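Local coordinates for protein chitinase (Paenibacillus sp. FPU-7, PDB 5GZT) that probably hydrolyses beta-1,4 linkages between N-acetylglucosamine units of chitin and chitodextrins at random internal positions, using two glycoside hydrolase family 18 catalytic domains, at residues 1050-1055 / 1117-1122. Numbering follows the deposited sequence.
Sequences PTYNDL and SQDISG
Asn1053 joins the first turn of helix 1052-1058 to the backbone of 1117-1120 through both ends of its amide. Its OD1 accepts from Ile1120 N at 2.8 Å, an almost straight bond (169°) lying in the carbonyl plane on a lone pair. The ND2 end donates to Ser1117 O at 3.2 Å, that oxygen sitting nearly within the amide plane. With CG beside the backbone N (chi1 -61°), the amide lies across the Gln1118 carbonyl, whose O accepts from Asn1053 N at 3.1 Å. The bonds of OD1 and ND2 fix the rotation of the amide, and all three together tie the helix start to the loop between strand 1110-1114 and the C-terminal helix 1123-1133. Strand 1110-1114 closes the TIM barrel of this family 18 domain by pairing with 765-771.

Nearby, Thr1051 CG2 packs at 3.8 Å against Gln1118 CG, the two side chains crossing obliquely; the amide oxygen of Gln1118 is taken by Asp1115 N. Further along, the Asp1119 carboxylate runs alongside the Tyr1052 ring, planes 74° apart, with OD1 3.4 Å from Tyr1052 CD2. A water donates to both Asn1053 OD1 and Asp1119 OD1.

A capping box orders the helix start: Asp1054 N donates to OG1 of the N-cap Thr1051, and Thr1051 N to Asp1054 OD2. The Asp1119 carboxylate is held at both oxygens, OD1 accepting from Ser1121 N at 3.0 Å, an Asx turn within the type I turn ending at Gly1122, and OD2 receiving Leu1124 N from helix 1123-1133.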
ATOM      1  N   PRO B1050     -33.415  27.947  10.017  1.00 33.28           N
ATOM      2  CA  PRO B1050     -34.012  28.939   9.111  1.00 33.36           C
ATOM      3  C   PRO B1050     -34.565  28.412   7.783  1.00 32.14           C
ATOM      4  O   PRO B1050     -33.971  27.596   7.083  1.00 31.16           O
ATOM      5  CB  PRO B1050     -32.851  29.890   8.783  1.00 32.56           C
ATOM      6  CG  PRO B1050     -31.631  29.133   9.093  1.00 36.66           C
ATOM      7  CD  PRO B1050     -31.970  28.120  10.143  1.00 35.58           C
ATOM      8  N   THR B1051     -35.669  28.960   7.392  1.00 29.77           N
ATOM      9  CA  THR B1051     -36.271  28.560   6.174  1.00 29.42           C
ATOM     10  C   THR B1051     -35.623  29.321   5.050  1.00 32.56           C
ATOM     11  O   THR B1051     -34.899  30.327   5.297  1.00 32.96           O
ATOM     12  CB  THR B1051     -37.726  28.968   6.195  1.00 29.29           C
ATOM     13  OG1 THR B1051     -37.830  30.379   6.369  1.00 30.54           O
ATOM     14  CG2 THR B1051     -38.444  28.296   7.354  1.00 30.07           C
ATOM     15  N   TYR B1052     -35.868  28.902   3.816  1.00 28.47           N
ATOM     16  CA  TYR B1052     -35.382  29.678   2.692  1.00 29.68           C
ATOM     17  C   TYR B1052     -35.849  31.160   2.824  1.00 33.82           C
ATOM     18  O   TYR B1052     -35.064  32.089   2.560  1.00 29.45           O
ATOM     19  CB  TYR B1052     -35.789  29.101   1.366  1.00 30.05           C
ATOM     20  CG  TYR B1052     -35.127  29.767   0.166  1.00 29.02           C
ATOM     21  CD1 TYR B1052     -33.802  29.464  -0.166  1.00 27.51           C
ATOM     22  CD2 TYR B1052     -35.845  30.677  -0.649  1.00 29.64           C
ATOM     23  CE1 TYR B1052     -33.185  30.055  -1.275  1.00 30.01           C
ATOM     24  CE2 TYR B1052     -35.244  31.263  -1.761  1.00 31.59           C
ATOM     25  CZ  TYR B1052     -33.914  30.945  -2.068  1.00 31.15           C
ATOM     26  OH  TYR B1052     -33.308  31.486  -3.169  1.00 39.24           O
ATOM     27  N   ASN B1053     -37.075  31.396   3.269  1.00 33.24           N
ATOM     28  CA  ASN B1053     -37.514  32.786   3.448  1.00 34.95           C
ATOM     29  C   ASN B1053     -36.616  33.552   4.466  1.00 37.76           C
ATOM     30  O   ASN B1053     -36.364  34.730   4.325  1.00 37.90           O
ATOM     31  CB  ASN B1053     -38.891  32.842   4.075  1.00 34.66           C
ATOM     32  CG  ASN B1053     -39.952  32.182   3.274  1.00 32.02           C
ATOM     33  OD1 ASN B1053     -40.140  32.414   2.053  1.00 33.41           O
ATOM     34  ND2 ASN B1053     -40.749  31.403   3.986  1.00 32.97           N
ATOM     35  N   ASP B1054     -36.260  32.903   5.575  1.00 35.96           N
ATOM     36  CA  ASP B1054     -35.328  33.490   6.479  1.00 34.54           C
ATOM     37  C   ASP B1054     -33.999  33.763   5.748  1.00 43.98           C
ATOM     38  O   ASP B1054     -33.388  34.836   5.949  1.00 46.95           O
ATOM     39  CB  ASP B1054     -35.066  32.612   7.690  1.00 34.31           C
ATOM     40  CG  ASP B1054     -36.303  32.399   8.552  1.00 34.76           C
ATOM     41  OD1 ASP B1054     -37.194  33.231   8.452  1.00 34.30           O
ATOM     42  OD2 ASP B1054     -36.380  31.379   9.297  1.00 38.73           O
ATOM     43  N   LEU B1055     -33.553  32.824   4.903  1.00 35.23           N
ATOM     44  CA  LEU B1055     -32.301  32.997   4.225  1.00 36.36           C
ATOM     45  C   LEU B1055     -32.389  34.247   3.402  1.00 35.24           C
ATOM     46  O   LEU B1055     -31.436  35.072   3.420  1.00 36.05           O
ATOM     47  CB  LEU B1055     -31.879  31.803   3.358  1.00 33.70           C
ATOM     48  CG  LEU B1055     -31.597  30.483   4.053  1.00 32.59           C
ATOM     49  CD1 LEU B1055     -31.068  29.508   3.002  1.00 35.15           C
ATOM     50  CD2 LEU B1055     -30.587  30.685   5.174  1.00 33.09           C
ATOM     51  N   SER B1117     -44.558  26.113   2.562  1.00 26.64           N
ATOM     52  CA  SER B1117     -44.640  27.423   3.225  1.00 26.41           C
ATOM     53  C   SER B1117     -43.268  28.113   3.300  1.00 32.54           C
ATOM     54  O   SER B1117     -43.211  29.320   3.598  1.00 28.69           O
ATOM     55  CB  SER B1117     -45.199  27.256   4.623  1.00 24.26           C
ATOM     56  OG  SER B1117     -44.243  26.579   5.459  1.00 24.07           O
ATOM     57  N   GLN B1118     -42.164  27.362   3.043  1.00 30.28           N
ATOM     58  CA  GLN B1118     -40.845  27.832   3.450  1.00 25.22           C
ATOM     59  C   GLN B1118     -40.151  28.693   2.401  1.00 26.06           C
ATOM     60  O   GLN B1118     -39.041  29.137   2.684  1.00 29.93           O
ATOM     61  CB  GLN B1118     -39.959  26.680   3.936  1.00 26.38           C
ATOM     62  CG  GLN B1118     -40.543  25.974   5.135  1.00 25.65           C
ATOM     63  CD  GLN B1118     -39.718  24.780   5.552  1.00 26.93           C
ATOM     64  OE1 GLN B1118     -39.193  24.018   4.703  1.00 26.03           O
ATOM     65  NE2 GLN B1118     -39.530  24.636   6.852  1.00 25.89           N
ATOM     66  N   ASP B1119     -40.816  28.962   1.259  1.00 28.06           N
ATOM     67  CA  ASP B1119     -40.292  29.741   0.145  1.00 27.77           C
ATOM     68  C   ASP B1119     -41.451  30.402  -0.565  1.00 27.53           C
ATOM     69  O   ASP B1119     -41.966  29.893  -1.603  1.00 28.15           O
ATOM     70  CB  ASP B1119     -39.440  28.961  -0.881  1.00 27.57           C
ATOM     71  CG  ASP B1119     -39.124  29.827  -2.126  1.00 30.91           C
ATOM     72  OD1 ASP B1119     -39.003  31.078  -1.912  1.00 30.01           O
ATOM     73  OD2 ASP B1119     -39.061  29.320  -3.303  1.00 29.08           O
ATOM     74  N   ILE B1120     -41.812  31.601  -0.066  1.00 27.59           N
ATOM     75  CA  ILE B1120     -42.958  32.359  -0.618  1.00 29.91           C
ATOM     76  C   ILE B1120     -42.629  32.995  -1.995  1.00 29.54           C
ATOM     77  O   ILE B1120     -43.522  33.548  -2.641  1.00 33.35           O
ATOM     78  CB  ILE B1120     -43.520  33.429   0.352  1.00 35.65           C
ATOM     79  CG1 ILE B1120     -42.413  34.464   0.757  1.00 40.20           C
ATOM     80  CG2 ILE B1120     -44.099  32.750   1.581  1.00 34.87           C
ATOM     81  CD1 ILE B1120     -42.909  35.864   1.108  1.00 44.99           C
ATOM     82  N   SER B1121     -41.403  32.796  -2.487  1.00 27.42           N
ATOM     83  CA  SER B1121     -41.025  33.238  -3.823  1.00 27.69           C
ATOM     84  C   SER B1121     -41.447  32.336  -4.930  1.00 31.66           C
ATOM     85  O   SER B1121     -41.478  32.768  -6.056  1.00 32.38           O
ATOM     86  CB  SER B1121     -39.501  33.464  -3.909  1.00 32.45           C
ATOM     87  OG  SER B1121     -38.731  32.245  -4.062  1.00 29.23           O
ATOM     88  N   GLY B1122     -41.727  31.045  -4.662  1.00 32.35           N
ATOM     89  CA  GLY B1122     -42.035  30.125  -5.750  1.00 29.45           C
ATOM     90  C   GLY B1122     -40.807  29.690  -6.555  1.00 31.32           C
ATOM     91  O   GLY B1122     -40.943  28.837  -7.446  1.00 30.79           O
TER
HETATM   92  O   HOH W   1     -38.431  33.126  -0.049  1.00 37.63           O